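Local coordinates for protein ketosynthase (Streptomyces sp. MSC090213JE08, PDB 6KXE) that probably catalyses the decarboxylative condensation of a fatty acyl chain with malonyl, both carried on acyl carrier protein, to extend the chain by two carbons, at residues F50-A55 with K203-F208; G110-E115 with T167-A172; H268-N273 with S393-N398. All coordinates share one frame; numbering follows the deposited sequence.

Contact 1: F50-A55 with K203-F208; sequences FGQNTA and KAFALF
The rings of F50 and F205 meet in a T-shaped (edge-to-face) pair, joining the loop ahead of the short strand 54-55 to helix 202-210 in the N-terminal half of the thiolase fold. F205 presents the edge and F50 the face: CD2 of F205 stands 3.5 Å above the plane of the F50 ring, over its centre. The neighbouring edge atom, F205 CE2, comes to 3.4 Å from F50 CG. The planes are inclined at 57° and the centroids lie 4.7 Å apart, a tilted version of the perpendicular pair. The next residue along the helix, A206, meets the rim of the same ring, its CB lying in the ring plane 3.8 Å from F50 CE1. The helix therefore meets F50 with two successive residues, one on a face and one at the edge.

F205 reaches the loop because its CG is anti to the backbone N (chi1 -166°), which sends the ring outward from the helix. Its far end is met by Q52, whose CG lies 4.0 Å from F205 CZ. Without the F50 ring, as with an alanine here, the edge of F205 would probably lose the face it packs on, and a gap would be likely to open beside A206.

Beyond this shell, polar groups position the loop. The Q52 amide is held at both ends, NE2 by the carbonyl of T215 and OE1 by the ammonium of K209, while N53 and A55 make backbone bonds to I42 and R40. The dimer interface adjoins the pair: P141 of the neighbouring subunit packs on F50, and F131 of that subunit on A206. Two carbonyl oxygens also approach the F205 ring, with Q52 O in its plane 3.8 Å from CZ and T54 O approaching CE1 obliquely at 3.8 Å.

Contact 2: G110-E115 with T167-A172; sequences GTTDGE and TTACAA. With PPI (propanoic acid), chain C.
The active-site cysteine of the ketosynthase, C170, here acylated, sits in the segment that meets 110-115, and T112 packs against the backbone leading into it. Both segments follow neighbouring parallel strands of the thiolase fold, 105-110 and 161-166, and C170 stands just ahead of helix 172-185, as the nucleophile does throughout this family. Its SG is bonded to C1 of the propanoyl group at 1.7 Å, consistent with an acyl-enzyme thioester. H301 and H336 touch C170, consistent with the Cys-His-His set of related enzymes.

The side chain of T112 divides its work between two branches. With OG1 anti to the carbonyl carbon (chi1 -64°), the hydroxyl oxygen comes 3.0 Å from the carbonyl carbon of A169; A169 O is near too, but the angle is too poor for a hydrogen bond. The methyl CG2 turns to the acyl chain instead, reaching PPI C3 at 4.0 Å, so one residue packs on both the peptide before the nucleophile and the tail of its acyl group.

Closer to the strands, backbone takes over. The carbonyl of T111 receives a CA-H...O contact from T167, 3.6 Å from CA to T111 O and nearly straight at 164°. T111 itself is tied down by an ST motif, G114 N donating to its OG1, which also pairs with A197 O. At the strand end G110 lies so close that a side chain there would collide with the A172 backbone; as it is, A172 CB rests 3.4 Å from G110 CA and 3.5 Å from T111 N.

Contact 3: H268-N273 with S393-N398; sequences HPTAPN and SAFAGN. With PPI (propanoic acid), chain C.
P269 and A396 bring their backbones to 4.2 Å between CA atoms where the loop after strand 255-264 passes the turn joining strands 387-394 and 398-405. A single direct hydrogen bond joins them: A396 N donates to P269 O at 2.8 Å and almost straight (171°), although the donor stands above the carbonyl plane, 50° out of it. Positive phi at both A396 and G397 curls the turn, and G397 N gives its hydrogen to a water at 3.0 Å. That water also lies 3.1 Å from H268 O and 3.1 Å from A271 O, bridging the two backbones.

Side chains add a layered contact. T270 lays its CG2 over the face of F395 in a CH-pi contact, 3.6 Å from the ring centroid and close to the ring normal. PPI C3 covers the opposite face, 3.7 Å from F395 CG and offset toward the rim. F395 holds CG anti to its carbonyl carbon (chi1 -84°), which sets the ring between the threonine methyl and the acyl tail. The loop is braced from within by the H268 ring, whose ND1 accepts from both T270 N and A271 N. From the neighbouring subunit, P150 packs on T270 and S153 on F395.

Next to the ring, the F395 backbone N donates to the acyl oxygen, PPI O1, at 3.0 Å, consistent with the part one oxyanion-hole amide plays in related synthases. Polarisation of the thioester carbonyl by this amide would probably ease attack on its carbon, while the double acceptance at H268 ND1 suggests that this nitrogen carries no proton.

The propanoyl group draws contacts 2 and 3 together: contact 2 supplies the cysteine that carries it, contact 3 the amide and ring beside it. Their centres lie 14 Å apart, yet segments 167-172 and 393-398 pack directly, side-chain CB atoms against backbone carbonyls, with C170 CB 3.3 Å from S393 O and A394 CB 3.4 Å from T168 O. Contact 1 connects to the site through its helix. A salt bridge, K203 NZ to D113 OD1 at 2.7 Å, ties that helix to the loop of contact 2, and F208, also on it, touches a bound propanoyl group. Contacts 1 and 3 do not touch, their nearest atoms being about 5 Å apart.

Contact 1: F50-A55 with K203-F208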
loop_
_atom_site.group_PDB
_atom_site.type_symbol
_atom_site.label_atom_id
_atom_site.label_comp_id
_atom_site.label_asym_id
_atom_site.label_seq_id
_atom_site.Cartn_x
_atom_site.Cartn_y
_atom_site.Cartn_z
ATOM N N PHE A 50 -18.277 -14.374 19.561
ATOM C CA PHE A 50 -16.790 -14.439 19.468
ATOM C C PHE A 50 -16.188 -15.077 20.728
ATOM O O PHE A 50 -15.001 -15.411 20.706
ATOM C CB PHE A 50 -16.192 -13.051 19.208
ATOM C CG PHE A 50 -16.306 -12.582 17.783
ATOM C CD1 PHE A 50 -15.422 -13.052 16.819
ATOM C CD2 PHE A 50 -17.279 -11.664 17.413
ATOM C CE1 PHE A 50 -15.544 -12.640 15.502
ATOM C CE2 PHE A 50 -17.365 -11.208 16.108
ATOM C CZ PHE A 50 -16.493 -11.708 15.156
ATOM N N GLY A 51 -16.955 -15.111 21.824
ATOM C CA GLY A 51 -16.558 -15.587 23.164
ATOM C C GLY A 51 -15.595 -14.637 23.849
ATOM O O GLY A 51 -14.987 -15.006 24.837
ATOM N N GLN A 52 -15.349 -13.476 23.272
ATOM C CA GLN A 52 -14.505 -12.439 23.894
ATOM C C GLN A 52 -14.912 -11.106 23.263
ATOM O O GLN A 52 -15.610 -11.134 22.265
ATOM C CB GLN A 52 -13.017 -12.777 23.779
ATOM C CG GLN A 52 -12.472 -12.933 22.367
ATOM C CD GLN A 52 -11.111 -13.610 22.360
ATOM O OE1 GLN A 52 -11.010 -14.808 22.127
ATOM N NE2 GLN A 52 -10.055 -12.860 22.638
ATOM N N ASN A 53 -14.542 -9.977 23.873
ATOM C CA ASN A 53 -15.014 -8.668 23.373
ATOM C C ASN A 53 -14.058 -7.538 23.764
ATOM O O ASN A 53 -14.569 -6.414 23.959
ATOM C CB ASN A 53 -16.430 -8.381 23.878
ATOM C CG ASN A 53 -16.421 -8.010 25.336
ATOM O OD1 ASN A 53 -15.693 -8.618 26.119
ATOM N ND2 ASN A 53 -17.138 -6.950 25.674
ATOM N N THR A 54 -12.751 -7.819 23.835
ATOM C CA THR A 54 -11.728 -6.810 24.173
ATOM C C THR A 54 -10.915 -6.480 22.911
ATOM O O THR A 54 -10.611 -7.402 22.153
ATOM C CB THR A 54 -10.808 -7.325 25.288
ATOM O OG1 THR A 54 -11.615 -7.763 26.380
ATOM C CG2 THR A 54 -9.847 -6.281 25.787
ATOM N N ALA A 55 -10.586 -5.212 22.720
ATOM C CA ALA A 55 -9.677 -4.732 21.655
ATOM C C ALA A 55 -9.009 -3.483 22.206
ATOM O O ALA A 55 -9.275 -3.142 23.373
ATOM C CB ALA A 55 -10.444 -4.461 20.385
ATOM N N LYS A 203 -13.842 -7.941 10.440
ATOM C CA LYS A 203 -12.922 -8.719 9.574
ATOM C C LYS A 203 -11.637 -9.083 10.346
ATOM O O LYS A 203 -11.299 -10.262 10.399
ATOM C CB LYS A 203 -12.591 -7.959 8.292
ATOM C CG LYS A 203 -11.462 -8.571 7.454
ATOM C CD LYS A 203 -10.705 -7.487 6.686
ATOM C CE LYS A 203 -9.519 -7.994 5.887
ATOM N NZ LYS A 203 -8.904 -6.902 5.096
ATOM N N ALA A 204 -10.934 -8.114 10.921
ATOM C CA ALA A 204 -9.649 -8.331 11.621
ATOM C C ALA A 204 -9.877 -9.165 12.891
ATOM O O ALA A 204 -9.112 -10.056 13.193
ATOM C CB ALA A 204 -9.028 -6.990 11.957
ATOM N N PHE A 205 -10.930 -8.864 13.630
ATOM C CA PHE A 205 -11.228 -9.590 14.890
ATOM C C PHE A 205 -11.506 -11.061 14.569
ATOM O O PHE A 205 -10.929 -11.929 15.231
ATOM C CB PHE A 205 -12.437 -8.964 15.553
ATOM C CG PHE A 205 -12.648 -9.384 16.977
ATOM C CD1 PHE A 205 -11.639 -9.221 17.906
ATOM C CD2 PHE A 205 -13.885 -9.844 17.399
ATOM C CE1 PHE A 205 -11.854 -9.531 19.239
ATOM C CE2 PHE A 205 -14.089 -10.167 18.733
ATOM C CZ PHE A 205 -13.080 -10.005 19.645
ATOM N N ALA A 206 -12.340 -11.329 13.570
ATOM C CA ALA A 206 -12.723 -12.704 13.173
ATOM C C ALA A 206 -11.473 -13.408 12.666
ATOM O O ALA A 206 -11.296 -14.598 12.994
ATOM C CB ALA A 206 -13.821 -12.726 12.126
ATOM N N LEU A 207 -10.654 -12.719 11.871
ATOM C CA LEU A 207 -9.443 -13.326 11.253
ATOM C C LEU A 207 -8.511 -13.831 12.349
ATOM O O LEU A 207 -8.120 -15.020 12.315
ATOM C CB LEU A 207 -8.729 -12.288 10.382
ATOM C CG LEU A 207 -7.534 -12.820 9.569
ATOM C CD1 LEU A 207 -7.158 -11.853 8.447
ATOM C CD2 LEU A 207 -6.316 -13.049 10.446
ATOM N N PHE A 208 -8.160 -12.967 13.288
ATOM C CA PHE A 208 -7.205 -13.311 14.372
ATOM C C PHE A 208 -7.806 -14.375 15.284
ATOM O O PHE A 208 -7.095 -15.306 15.673
ATOM C CB PHE A 208 -6.720 -12.041 15.047
ATOM C CG PHE A 208 -5.694 -11.406 14.152
ATOM C CD1 PHE A 208 -4.526 -12.099 13.836
ATOM C CD2 PHE A 208 -5.965 -10.232 13.482
ATOM C CE1 PHE A 208 -3.608 -11.579 12.929
ATOM C CE2 PHE A 208 -5.024 -9.680 12.626
ATOM C CZ PHE A 208 -3.860 -10.361 12.335
#

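Contact 2: G110-E115 with T167-A172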
loop_
_atom_site.group_PDB
_atom_site.type_symbol
_atom_site.label_atom_id
_atom_site.label_comp_id
_atom_site.label_asym_id
_atom_site.label_seq_id
_atom_site.Cartn_x
_atom_site.Cartn_y
_atom_site.Cartn_z
ATOM N N GLY A 110 0.039 3.974 5.264
ATOM C CA GLY A 110 -0.001 2.507 5.293
ATOM C C GLY A 110 -1.298 2.015 5.885
ATOM O O GLY A 110 -1.761 2.620 6.861
ATOM N N THR A 111 -1.880 0.956 5.343
ATOM C CA THR A 111 -3.079 0.329 5.959
ATOM C C THR A 111 -3.074 -1.187 5.712
ATOM O O THR A 111 -2.613 -1.668 4.644
ATOM C CB THR A 111 -4.361 1.026 5.486
ATOM O OG1 THR A 111 -5.450 0.626 6.319
ATOM C CG2 THR A 111 -4.735 0.660 4.068
ATOM N N THR A 112 -3.671 -1.924 6.632
ATOM C CA THR A 112 -3.923 -3.363 6.486
ATOM C C THR A 112 -5.337 -3.568 5.924
ATOM O O THR A 112 -5.481 -4.314 4.954
ATOM C CB THR A 112 -3.769 -4.106 7.813
ATOM O OG1 THR A 112 -2.414 -4.007 8.252
ATOM C CG2 THR A 112 -4.158 -5.571 7.699
ATOM N N ASP A 113 -6.340 -2.969 6.549
ATOM C CA ASP A 113 -7.773 -3.266 6.320
ATOM C C ASP A 113 -8.527 -2.057 5.756
ATOM O O ASP A 113 -9.649 -2.263 5.259
ATOM C CB ASP A 113 -8.421 -3.722 7.627
ATOM C CG ASP A 113 -7.855 -5.008 8.169
ATOM O OD1 ASP A 113 -7.746 -5.970 7.380
ATOM O OD2 ASP A 113 -7.440 -5.007 9.339
ATOM N N GLY A 114 -7.942 -0.862 5.797
ATOM C CA GLY A 114 -8.638 0.368 5.394
ATOM C C GLY A 114 -10.041 0.390 5.964
ATOM O O GLY A 114 -10.180 0.107 7.198
ATOM N N GLU A 115 -11.045 0.688 5.138
ATOM C CA GLU A 115 -12.445 0.825 5.607
ATOM C C GLU A 115 -13.152 -0.528 5.535
ATOM O O GLU A 115 -14.281 -0.588 5.020
ATOM C CB GLU A 115 -13.188 1.917 4.824
ATOM C CG GLU A 115 -12.491 3.250 4.772
ATOM C CD GLU A 115 -12.209 3.961 6.088
ATOM O OE1 GLU A 115 -12.488 3.362 7.172
ATOM O OE2 GLU A 115 -11.732 5.126 6.037
ATOM N N THR A 167 -0.234 -0.744 0.924
ATOM C CA THR A 167 -1.030 -1.891 1.448
ATOM C C THR A 167 -0.069 -3.071 1.664
ATOM O O THR A 167 -0.232 -4.104 1.019
ATOM C CB THR A 167 -2.245 -2.126 0.539
ATOM O OG1 THR A 167 -1.755 -2.465 -0.756
ATOM C CG2 THR A 167 -3.129 -0.916 0.411
ATOM N N THR A 168 0.878 -2.931 2.597
ATOM C CA THR A 168 1.783 -4.036 2.997
ATOM C C THR A 168 1.425 -4.443 4.431
ATOM O O THR A 168 2.339 -4.709 5.250
ATOM C CB THR A 168 3.240 -3.624 2.814
ATOM O OG1 THR A 168 3.462 -2.399 3.522
ATOM C CG2 THR A 168 3.600 -3.429 1.352
ATOM N N ALA A 169 0.125 -4.412 4.732
ATOM C CA ALA A 169 -0.479 -5.030 5.927
ATOM C C ALA A 169 0.286 -4.550 7.179
ATOM O O ALA A 169 0.439 -3.306 7.354
ATOM C CB ALA A 169 -0.425 -6.525 5.694
ATOM N N CYS A 170 0.788 -5.457 8.013
ATOM C CA CYS A 170 1.284 -5.125 9.368
ATOM C C CYS A 170 2.645 -4.445 9.325
ATOM O O CYS A 170 3.137 -4.108 10.417
ATOM C CB CYS A 170 1.302 -6.368 10.239
ATOM S SG CYS A 170 -0.380 -6.987 10.490
ATOM N N ALA A 171 3.212 -4.213 8.129
ATOM C CA ALA A 171 4.475 -3.451 7.965
ATOM C C ALA A 171 4.271 -2.085 7.284
ATOM O O ALA A 171 5.242 -1.370 7.042
ATOM C CB ALA A 171 5.418 -4.293 7.167
ATOM N N ALA A 172 3.029 -1.702 7.033
ATOM C CA ALA A 172 2.692 -0.619 6.088
ATOM C C ALA A 172 3.240 0.733 6.585
ATOM O O ALA A 172 3.849 1.441 5.783
ATOM C CB ALA A 172 1.221 -0.627 5.837
HETATM C C1 PPI C . -0.533 -8.170 9.230
HETATM C C2 PPI C . -1.742 -9.055 9.394
HETATM C C3 PPI C . -2.414 -9.136 8.079
HETATM O O1 PPI C . 0.367 -8.508 8.464
#

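Contact 3: H268-N273 with S393-N398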
loop_
_atom_site.group_PDB
_atom_site.type_symbol
_atom_site.label_atom_id
_atom_site.label_comp_id
_atom_site.label_asym_id
_atom_site.label_seq_id
_atom_site.Cartn_x
_atom_site.Cartn_y
_atom_site.Cartn_z
ATOM N N HIS A 268 6.626 -18.104 2.947
ATOM C CA HIS A 268 5.266 -18.472 3.415
ATOM C C HIS A 268 4.366 -17.231 3.405
ATOM O O HIS A 268 4.843 -16.099 3.561
ATOM C CB HIS A 268 5.413 -19.123 4.799
ATOM C CG HIS A 268 4.197 -19.834 5.257
ATOM N ND1 HIS A 268 3.135 -19.180 5.841
ATOM C CD2 HIS A 268 3.873 -21.147 5.224
ATOM C CE1 HIS A 268 2.196 -20.052 6.140
ATOM N NE2 HIS A 268 2.612 -21.263 5.746
ATOM N N PRO A 269 3.044 -17.402 3.175
ATOM C CA PRO A 269 2.143 -16.258 3.081
ATOM C C PRO A 269 1.666 -15.688 4.421
ATOM O O PRO A 269 1.106 -14.594 4.383
ATOM C CB PRO A 269 0.943 -16.819 2.289
ATOM C CG PRO A 269 0.932 -18.306 2.616
ATOM C CD PRO A 269 2.398 -18.651 2.728
ATOM N N THR A 270 1.886 -16.375 5.540
ATOM C CA THR A 270 1.466 -15.836 6.869
ATOM C C THR A 270 2.517 -15.996 7.962
ATOM O O THR A 270 2.502 -15.133 8.873
ATOM C CB THR A 270 0.140 -16.429 7.355
ATOM O OG1 THR A 270 0.324 -17.827 7.535
ATOM C CG2 THR A 270 -1.007 -16.140 6.405
ATOM N N ALA A 271 3.388 -16.994 7.897
ATOM C CA ALA A 271 4.410 -17.245 8.940
ATOM C C ALA A 271 5.559 -16.253 8.800
ATOM O O ALA A 271 6.012 -15.985 7.686
ATOM C CB ALA A 271 4.936 -18.655 8.831
ATOM N N PRO A 272 6.125 -15.792 9.932
ATOM C CA PRO A 272 7.352 -15.009 9.915
ATOM C C PRO A 272 8.536 -15.898 9.519
ATOM O O PRO A 272 8.443 -17.090 9.590
ATOM C CB PRO A 272 7.494 -14.506 11.347
ATOM C CG PRO A 272 6.831 -15.588 12.158
ATOM C CD PRO A 272 5.661 -16.060 11.304
ATOM N N ASN A 273 9.628 -15.278 9.084
ATOM C CA ASN A 273 10.820 -15.982 8.603
ATOM C C ASN A 273 12.026 -15.355 9.278
ATOM O O ASN A 273 12.275 -14.172 9.062
ATOM C CB ASN A 273 10.903 -15.854 7.088
ATOM C CG ASN A 273 11.946 -16.742 6.483
ATOM O OD1 ASN A 273 13.054 -16.304 6.189
ATOM N ND2 ASN A 273 11.582 -17.999 6.279
ATOM N N SER A 393 6.899 -6.575 10.440
ATOM C CA SER A 393 6.760 -7.782 9.588
ATOM C C SER A 393 5.307 -7.905 9.206
ATOM O O SER A 393 4.425 -7.334 9.914
ATOM C CB SER A 393 7.161 -9.022 10.314
ATOM O OG SER A 393 8.554 -9.174 10.254
ATOM N N ALA A 394 5.027 -8.643 8.154
ATOM C CA ALA A 394 3.628 -8.755 7.737
ATOM C C ALA A 394 3.369 -10.085 7.054
ATOM O O ALA A 394 4.314 -10.799 6.666
ATOM C CB ALA A 394 3.282 -7.574 6.851
ATOM N N PHE A 395 2.095 -10.342 6.833
ATOM C CA PHE A 395 1.671 -11.404 5.911
ATOM C C PHE A 395 2.339 -11.137 4.562
ATOM O O PHE A 395 2.776 -10.004 4.295
ATOM C CB PHE A 395 0.155 -11.410 5.730
ATOM C CG PHE A 395 -0.609 -12.149 6.788
ATOM C CD1 PHE A 395 -0.024 -12.519 7.992
ATOM C CD2 PHE A 395 -1.941 -12.468 6.561
ATOM C CE1 PHE A 395 -0.773 -13.209 8.937
ATOM C CE2 PHE A 395 -2.684 -13.148 7.512
ATOM C CZ PHE A 395 -2.103 -13.511 8.696
ATOM N N ALA A 396 2.406 -12.183 3.742
ATOM C CA ALA A 396 3.037 -12.194 2.398
ATOM C C ALA A 396 4.549 -11.916 2.509
ATOM O O ALA A 396 5.196 -11.528 1.509
ATOM C CB ALA A 396 2.278 -11.219 1.522
ATOM N N GLY A 397 5.155 -12.207 3.662
ATOM C CA GLY A 397 6.622 -12.181 3.825
ATOM C C GLY A 397 7.235 -10.805 3.782
ATOM O O GLY A 397 8.422 -10.711 3.459
ATOM N N ASN A 398 6.468 -9.751 4.064
ATOM C CA ASN A 398 6.923 -8.358 3.871
ATOM C C ASN A 398 7.578 -7.891 5.172
ATOM O O ASN A 398 6.896 -7.872 6.252
ATOM C CB ASN A 398 5.763 -7.445 3.464
ATOM C CG ASN A 398 5.249 -7.563 2.037
ATOM O OD1 ASN A 398 4.353 -6.796 1.674
ATOM N ND2 ASN A 398 5.757 -8.486 1.224
HETATM C C1 PPI C . -0.533 -8.170 9.230
HETATM C C2 PPI C . -1.742 -9.055 9.394
HETATM C C3 PPI C . -2.414 -9.136 8.079
HETATM O O1 PPI C . 0.367 -8.508 8.464
HETATM O O HOH W 1 4.428 -14.083 5.849
#